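Local coordinates for Sel1 repeat family protein (Pseudomonas aeruginosa, PDB 6LCH) that probably acts as a periplasmic immunity protein that protects the cell against the type VI secretion effector PldB, at residues H181-Q191 against L255-D266. Residues are numbered along the deposited sequence; the frame is centred on the assembly and turned at random.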
ATOM      1  N   HIS A 181     -10.192   4.510 -20.353  1.00  9.42           N
ATOM      2  CA  HIS A 181     -10.071   3.485 -21.391  1.00 11.32           C
ATOM      3  C   HIS A 181      -8.752   3.620 -22.147  1.00 11.42           C
ATOM      4  O   HIS A 181      -8.691   3.463 -23.368  1.00 10.93           O
ATOM      5  CB  HIS A 181     -11.262   3.531 -22.350  1.00 10.18           C
ATOM      6  CG  HIS A 181     -11.718   2.181 -22.809  1.00 14.07           C
ATOM      7  ND1 HIS A 181     -11.388   1.665 -24.042  1.00 16.75           N
ATOM      8  CD2 HIS A 181     -12.480   1.241 -22.199  1.00 15.27           C
ATOM      9  CE1 HIS A 181     -11.928   0.466 -24.174  1.00 14.75           C
ATOM     10  NE2 HIS A 181     -12.593   0.184 -23.068  1.00 18.70           N
ATOM     11  N   ASN A 182      -7.690   3.933 -21.410  1.00 10.56           N
ATOM     12  CA  ASN A 182      -6.339   4.077 -21.945  1.00 11.33           C
ATOM     13  C   ASN A 182      -5.546   2.853 -21.491  1.00  8.14           C
ATOM     14  O   ASN A 182      -4.853   2.884 -20.474  1.00  6.22           O
ATOM     15  CB  ASN A 182      -5.691   5.377 -21.471  1.00 11.12           C
ATOM     16  CG  ASN A 182      -4.432   5.722 -22.246  1.00 13.99           C
ATOM     17  OD1 ASN A 182      -3.705   4.840 -22.704  1.00 10.94           O
ATOM     18  ND2 ASN A 182      -4.166   7.017 -22.395  1.00 14.60           N
ATOM     19  N   PHE A 183      -5.652   1.775 -22.260  1.00  8.38           N
ATOM     20  CA  PHE A 183      -5.034   0.515 -21.849  1.00  7.45           C
ATOM     21  C   PHE A 183      -3.514   0.589 -21.770  1.00  7.43           C
ATOM     22  O   PHE A 183      -2.953   0.150 -20.751  1.00  8.02           O
ATOM     23  CB  PHE A 183      -5.513  -0.606 -22.775  1.00  9.24           C
ATOM     24  CG  PHE A 183      -6.994  -0.859 -22.690  1.00 10.10           C
ATOM     25  CD1 PHE A 183      -7.691  -0.561 -21.529  1.00  7.67           C
ATOM     26  CD2 PHE A 183      -7.688  -1.383 -23.765  1.00 10.48           C
ATOM     27  CE1 PHE A 183      -9.046  -0.785 -21.438  1.00  9.44           C
ATOM     28  CE2 PHE A 183      -9.049  -1.605 -23.681  1.00 12.25           C
ATOM     29  CZ  PHE A 183      -9.728  -1.309 -22.516  1.00 12.19           C
ATOM     30  N   PRO A 184      -2.787   1.126 -22.760  1.00  7.99           N
ATOM     31  CA  PRO A 184      -1.321   1.143 -22.638  1.00 10.41           C
ATOM     32  C   PRO A 184      -0.813   2.048 -21.533  1.00  8.68           C
ATOM     33  O   PRO A 184       0.210   1.733 -20.920  1.00  6.93           O
ATOM     34  CB  PRO A 184      -0.855   1.625 -24.017  1.00 15.74           C
ATOM     35  CG  PRO A 184      -2.033   1.475 -24.912  1.00 18.28           C
ATOM     36  CD  PRO A 184      -3.218   1.703 -24.043  1.00 12.08           C
ATOM     37  N   LYS A 185      -1.481   3.169 -21.267  1.00 10.44           N
ATOM     38  CA  LYS A 185      -1.098   3.972 -20.111  1.00 10.36           C
ATOM     39  C   LYS A 185      -1.458   3.268 -18.813  1.00  7.76           C
ATOM     40  O   LYS A 185      -0.756   3.423 -17.808  1.00  8.95           O
ATOM     41  CB  LYS A 185      -1.764   5.343 -20.173  1.00 11.51           C
ATOM     42  CG  LYS A 185      -1.215   6.341 -19.173  1.00 12.58           C
ATOM     43  CD  LYS A 185      -1.605   7.751 -19.556  1.00 17.07           C
ATOM     44  CE  LYS A 185      -0.394   8.643 -19.702  1.00 18.94           C
ATOM     45  NZ  LYS A 185      -0.782   9.964 -20.265  1.00 21.66           N
ATOM     46  N   ALA A 186      -2.543   2.490 -18.816  1.00  7.22           N
ATOM     47  CA  ALA A 186      -2.879   1.688 -17.647  1.00  6.78           C
ATOM     48  C   ALA A 186      -1.816   0.630 -17.396  1.00  6.92           C
ATOM     49  O   ALA A 186      -1.413   0.405 -16.249  1.00  5.89           O
ATOM     50  CB  ALA A 186      -4.250   1.037 -17.831  1.00  6.70           C
ATOM     51  N   LEU A 187      -1.341  -0.017 -18.463  1.00  5.48           N
ATOM     52  CA  LEU A 187      -0.322  -1.051 -18.325  1.00  7.80           C
ATOM     53  C   LEU A 187       0.988  -0.482 -17.796  1.00  8.23           C
ATOM     54  O   LEU A 187       1.709  -1.169 -17.065  1.00 10.87           O
ATOM     55  CB  LEU A 187      -0.103  -1.742 -19.671  1.00  9.36           C
ATOM     56  CG  LEU A 187       0.413  -3.182 -19.665  1.00 12.59           C
ATOM     57  CD1 LEU A 187      -0.565  -4.115 -18.962  1.00 10.05           C
ATOM     58  CD2 LEU A 187       0.668  -3.651 -21.087  1.00 11.67           C
ATOM     59  N   VAL A 188       1.317   0.759 -18.161  1.00  8.52           N
ATOM     60  CA  VAL A 188       2.530   1.391 -17.645  1.00  7.13           C
ATOM     61  C   VAL A 188       2.461   1.500 -16.127  1.00  8.40           C
ATOM     62  O   VAL A 188       3.429   1.202 -15.417  1.00 11.78           O
ATOM     63  CB  VAL A 188       2.740   2.769 -18.299  1.00  8.68           C
ATOM     64  CG1 VAL A 188       3.783   3.578 -17.525  1.00 10.86           C
ATOM     65  CG2 VAL A 188       3.153   2.608 -19.753  1.00  9.44           C
ATOM     66  N   TYR A 189       1.300   1.906 -15.608  1.00  8.58           N
ATOM     67  CA  TYR A 189       1.163   2.152 -14.178  1.00  8.74           C
ATOM     68  C   TYR A 189       1.008   0.864 -13.378  1.00  7.56           C
ATOM     69  O   TYR A 189       1.475   0.784 -12.236  1.00  6.24           O
ATOM     70  CB  TYR A 189      -0.015   3.087 -13.931  1.00  7.15           C
ATOM     71  CG  TYR A 189       0.383   4.538 -14.013  1.00  8.76           C
ATOM     72  CD1 TYR A 189      -0.247   5.409 -14.890  1.00  9.23           C
ATOM     73  CD2 TYR A 189       1.411   5.029 -13.223  1.00  9.88           C
ATOM     74  CE1 TYR A 189       0.129   6.742 -14.959  1.00 11.73           C
ATOM     75  CE2 TYR A 189       1.794   6.348 -13.288  1.00  9.20           C
ATOM     76  CZ  TYR A 189       1.149   7.201 -14.150  1.00 11.78           C
ATOM     77  OH  TYR A 189       1.542   8.512 -14.195  1.00 13.24           O
ATOM     78  N   TYR A 190       0.331  -0.141 -13.940  1.00  5.67           N
ATOM     79  CA  TYR A 190       0.315  -1.448 -13.293  1.00  7.42           C
ATOM     80  C   TYR A 190       1.729  -1.996 -13.153  1.00  7.79           C
ATOM     81  O   TYR A 190       2.074  -2.601 -12.130  1.00  7.11           O
ATOM     82  CB  TYR A 190      -0.549  -2.431 -14.083  1.00  6.48           C
ATOM     83  CG  TYR A 190      -2.048  -2.279 -13.908  1.00  6.09           C
ATOM     84  CD1 TYR A 190      -2.651  -2.444 -12.666  1.00  5.94           C
ATOM     85  CD2 TYR A 190      -2.859  -1.995 -14.995  1.00  6.76           C
ATOM     86  CE1 TYR A 190      -4.027  -2.316 -12.517  1.00  7.77           C
ATOM     87  CE2 TYR A 190      -4.226  -1.861 -14.856  1.00  6.24           C
ATOM     88  CZ  TYR A 190      -4.808  -2.026 -13.623  1.00  6.00           C
ATOM     89  OH  TYR A 190      -6.173  -1.889 -13.505  1.00  7.06           O
ATOM     90  N   GLN A 191       2.566  -1.786 -14.173  1.00  8.55           N
ATOM     91  CA  GLN A 191       3.938  -2.280 -14.116  1.00  9.80           C
ATOM     92  C   GLN A 191       4.740  -1.542 -13.052  1.00  7.58           C
ATOM     93  O   GLN A 191       5.468  -2.164 -12.270  1.00  5.04           O
ATOM     94  CB  GLN A 191       4.608  -2.151 -15.484  1.00  8.71           C
ATOM     95  CG  GLN A 191       5.869  -3.003 -15.607  1.00 11.89           C
ATOM     96  CD  GLN A 191       6.730  -2.628 -16.797  1.00 10.55           C
ATOM     97  OE1 GLN A 191       6.672  -1.505 -17.292  1.00 13.58           O
ATOM     98  NE2 GLN A 191       7.540  -3.574 -17.260  1.00 13.90           N
ATOM     99  N   LEU A 255       7.081  -2.913 -22.051  1.00 20.54           N
ATOM    100  CA  LEU A 255       5.737  -3.416 -22.291  1.00 20.33           C
ATOM    101  C   LEU A 255       5.462  -3.515 -23.791  1.00 18.36           C
ATOM    102  O   LEU A 255       5.866  -2.635 -24.558  1.00 18.19           O
ATOM    103  CB  LEU A 255       4.701  -2.515 -21.623  1.00 18.15           C
ATOM    104  CG  LEU A 255       4.739  -2.550 -20.094  1.00 16.30           C
ATOM    105  CD1 LEU A 255       4.000  -1.359 -19.511  1.00 16.09           C
ATOM    106  CD2 LEU A 255       4.165  -3.860 -19.573  1.00 13.68           C
ATOM    107  N   PRO A 256       4.780  -4.565 -24.235  1.00 17.94           N
ATOM    108  CA  PRO A 256       4.494  -4.721 -25.661  1.00 16.07           C
ATOM    109  C   PRO A 256       3.542  -3.644 -26.144  1.00 18.50           C
ATOM    110  O   PRO A 256       2.829  -3.024 -25.340  1.00 15.68           O
ATOM    111  CB  PRO A 256       3.841  -6.109 -25.740  1.00 16.02           C
ATOM    112  CG  PRO A 256       3.250  -6.314 -24.391  1.00 17.77           C
ATOM    113  CD  PRO A 256       4.208  -5.659 -23.432  1.00 15.49           C
ATOM    114  N   PRO A 257       3.503  -3.386 -27.447  1.00 20.25           N
ATOM    115  CA  PRO A 257       2.456  -2.520 -27.989  1.00 24.53           C
ATOM    116  C   PRO A 257       1.102  -3.207 -27.913  1.00 20.34           C
ATOM    117  O   PRO A 257       0.995  -4.419 -27.708  1.00 20.53           O
ATOM    118  CB  PRO A 257       2.891  -2.299 -29.440  1.00 26.72           C
ATOM    119  CG  PRO A 257       3.697  -3.508 -29.769  1.00 24.34           C
ATOM    120  CD  PRO A 257       4.412  -3.880 -28.496  1.00 25.40           C
ATOM    121  N   HIS A 258       0.060  -2.405 -28.065  1.00 21.63           N
ATOM    122  CA  HIS A 258      -1.317  -2.882 -28.089  1.00 24.05           C
ATOM    123  C   HIS A 258      -1.808  -2.945 -29.524  1.00 27.03           C
ATOM    124  O   HIS A 258      -1.538  -2.016 -30.299  1.00 30.76           O
ATOM    125  CB  HIS A 258      -2.217  -1.960 -27.270  1.00 23.06           C
ATOM    126  CG  HIS A 258      -3.581  -2.519 -27.004  1.00 22.90           C
ATOM    127  ND1 HIS A 258      -4.615  -2.417 -27.908  1.00 31.03           N
ATOM    128  CD2 HIS A 258      -4.082  -3.178 -25.932  1.00 18.65           C
ATOM    129  CE1 HIS A 258      -5.693  -2.992 -27.408  1.00 26.10           C
ATOM    130  NE2 HIS A 258      -5.397  -3.462 -26.209  1.00 16.54           N
ATOM    131  N   PRO A 259      -2.514  -4.010 -29.918  1.00 28.57           N
ATOM    132  CA  PRO A 259      -2.970  -4.114 -31.315  1.00 34.54           C
ATOM    133  C   PRO A 259      -3.828  -2.946 -31.774  1.00 38.57           C
ATOM    134  O   PRO A 259      -3.845  -2.641 -32.974  1.00 46.70           O
ATOM    135  CB  PRO A 259      -3.760  -5.430 -31.325  1.00 35.00           C
ATOM    136  CG  PRO A 259      -3.169  -6.227 -30.212  1.00 32.56           C
ATOM    137  CD  PRO A 259      -2.810  -5.229 -29.146  1.00 26.98           C
ATOM    138  N   THR A 260      -4.543  -2.284 -30.867  1.00 37.16           N
ATOM    139  CA  THR A 260      -5.360  -1.127 -31.220  1.00 37.86           C
ATOM    140  C   THR A 260      -4.875   0.171 -30.594  1.00 36.89           C
ATOM    141  O   THR A 260      -4.977   1.226 -31.223  1.00 45.28           O
ATOM    142  CB  THR A 260      -6.822  -1.360 -30.812  1.00 38.08           C
ATOM    143  OG1 THR A 260      -7.271  -2.616 -31.335  1.00 39.87           O
ATOM    144  CG2 THR A 260      -7.714  -0.258 -31.366  1.00 42.11           C
ATOM    145  N   GLN A 261      -4.329   0.127 -29.377  1.00 33.24           N
ATOM    146  CA  GLN A 261      -4.045   1.336 -28.617  1.00 31.10           C
ATOM    147  C   GLN A 261      -2.564   1.691 -28.529  1.00 34.18           C
ATOM    148  O   GLN A 261      -2.245   2.828 -28.163  1.00 36.98           O
ATOM    149  CB  GLN A 261      -4.629   1.207 -27.201  1.00 26.46           C
ATOM    150  CG  GLN A 261      -5.997   0.542 -27.143  1.00 27.38           C
ATOM    151  CD  GLN A 261      -6.930   1.192 -26.133  1.00 25.41           C
ATOM    152  OE1 GLN A 261      -6.487   1.839 -25.182  1.00 15.97           O
ATOM    153  NE2 GLN A 261      -8.234   1.024 -26.339  1.00 25.48           N
ATOM    154  N   GLY A 262      -1.662   0.759 -28.830  1.00 34.01           N
ATOM    155  CA  GLY A 262      -0.245   1.100 -28.952  1.00 35.61           C
ATOM    156  C   GLY A 262       0.466   1.200 -27.612  1.00 32.98           C
ATOM    157  O   GLY A 262       0.332   0.326 -26.754  1.00 30.74           O
ATOM    158  N   TYR A 263       1.253   2.265 -27.444  1.00 35.77           N
ATOM    159  CA  TYR A 263       2.040   2.487 -26.236  1.00 36.81           C
ATOM    160  C   TYR A 263       1.417   3.504 -25.295  1.00 32.48           C
ATOM    161  O   TYR A 263       1.833   3.598 -24.135  1.00 34.52           O
ATOM    162  CB  TYR A 263       3.452   2.942 -26.601  1.00 37.48           C
ATOM    163  CG  TYR A 263       4.317   1.807 -27.061  1.00 38.90           C
ATOM    164  CD1 TYR A 263       5.071   1.082 -26.154  1.00 35.86           C
ATOM    165  CD2 TYR A 263       4.367   1.444 -28.399  1.00 38.21           C
ATOM    166  CE1 TYR A 263       5.858   0.037 -26.563  1.00 33.15           C
ATOM    167  CE2 TYR A 263       5.154   0.396 -28.820  1.00 37.66           C
ATOM    168  CZ  TYR A 263       5.899  -0.305 -27.898  1.00 32.33           C
ATOM    169  OH  TYR A 263       6.690  -1.357 -28.305  1.00 35.62           O
ATOM    170  N   ASP A 264       0.446   4.265 -25.777  1.00 33.17           N
ATOM    171  CA  ASP A 264      -0.399   5.117 -24.953  1.00 31.67           C
ATOM    172  C   ASP A 264      -1.617   5.374 -25.814  1.00 31.66           C
ATOM    173  O   ASP A 264      -1.465   5.890 -26.926  1.00 37.05           O
ATOM    174  CB  ASP A 264       0.306   6.423 -24.577  1.00 31.36           C
ATOM    175  CG  ASP A 264      -0.384   7.161 -23.442  1.00 29.06           C
ATOM    176  OD1 ASP A 264      -1.628   7.112 -23.349  1.00 26.47           O
ATOM    177  OD2 ASP A 264       0.329   7.799 -22.640  1.00 30.30           O
ATOM    178  N   ALA A 265      -2.801   4.963 -25.350  1.00 27.08           N
ATOM    179  CA  ALA A 265      -3.990   5.126 -26.180  1.00 29.29           C
ATOM    180  C   ALA A 265      -4.069   6.532 -26.752  1.00 32.14           C
ATOM    181  O   ALA A 265      -4.522   6.712 -27.886  1.00 32.82           O
ATOM    182  CB  ALA A 265      -5.258   4.807 -25.387  1.00 21.46           C
ATOM    183  N   ASP A 266      -3.564   7.523 -26.010  1.00 32.19           N
ATOM    184  CA  ASP A 266      -3.587   8.906 -26.477  1.00 35.42           C
ATOM    185  C   ASP A 266      -2.802   9.077 -27.774  1.00 38.38           C
ATOM    186  O   ASP A 266      -3.295   9.686 -28.735  1.00 42.22           O
ATOM    187  CB  ASP A 266      -3.046   9.840 -25.394  1.00 37.16           C
ATOM    188  CG  ASP A 266      -3.439  11.284 -25.636  1.00 36.29           C
ATOM    189  OD1 ASP A 266      -4.049  11.554 -26.694  1.00 34.90           O
ATOM    190  OD2 ASP A 266      -3.152  12.142 -24.776  1.00 32.81           O
TER
HETATM  191  O   HOH W   1       7.750  -1.257 -20.112  1.00 21.22           O
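The Q261 amide overlaps the F183 ring obliquely, its NE2 3.6 Å from F183 CD2. The two planes are nearly parallel, 16° apart. Q261 OE1 accepts the backbone N-H of F183 at 3.0 Å. The amide therefore binds the first turn of helix 183-195 by a hydrogen bond and a van der Waals contact together. P184 follows on the same turn and packs against the type II' turn Q261-D264. P184 CG touches both Q261 CB and the carbonyl oxygen of G262.

N182 is the N-cap of this helix. Its CG is anti to the backbone N (chi1 -167°), and OD1 takes the capping bond from K185 N. From the opposite face of the amide plane, A265 N reaches the same OD1 at 2.8 Å. One oxygen thus caps the helix and holds the C-terminal loop. N182 ND2 donates to D264 OD1 at 2.7 Å, with the carboxylate oxygen close to the amide plane. Carboxylate and amide planes are turned 57° apart. The other carboxylate oxygen, D264 OD2, forms a salt bridge with K185 NZ at 3.4 Å.

Further along the helix, the L255 side chain packs against L187, V188 and Q191. Its CD2 meets L187 CG at 3.8 Å, while CD1 lies near V188 CG2. The side chains of Q191 and L255 pass each other pointing opposite ways, and a water joins Q191 OE1 to L255 N. Q191 NE2 donates to the Y253 carbonyl.

The contact lays the C-terminal loop along helix 183-195, from its N-cap to Q191, within a Sel1 repeat. H258 ties the loop to M219 O through NE2. Around the contact, A186 and Y190 pack on helix 166-178, L187 and Y190 on helix 199-208, and Q191 on helix 249-252.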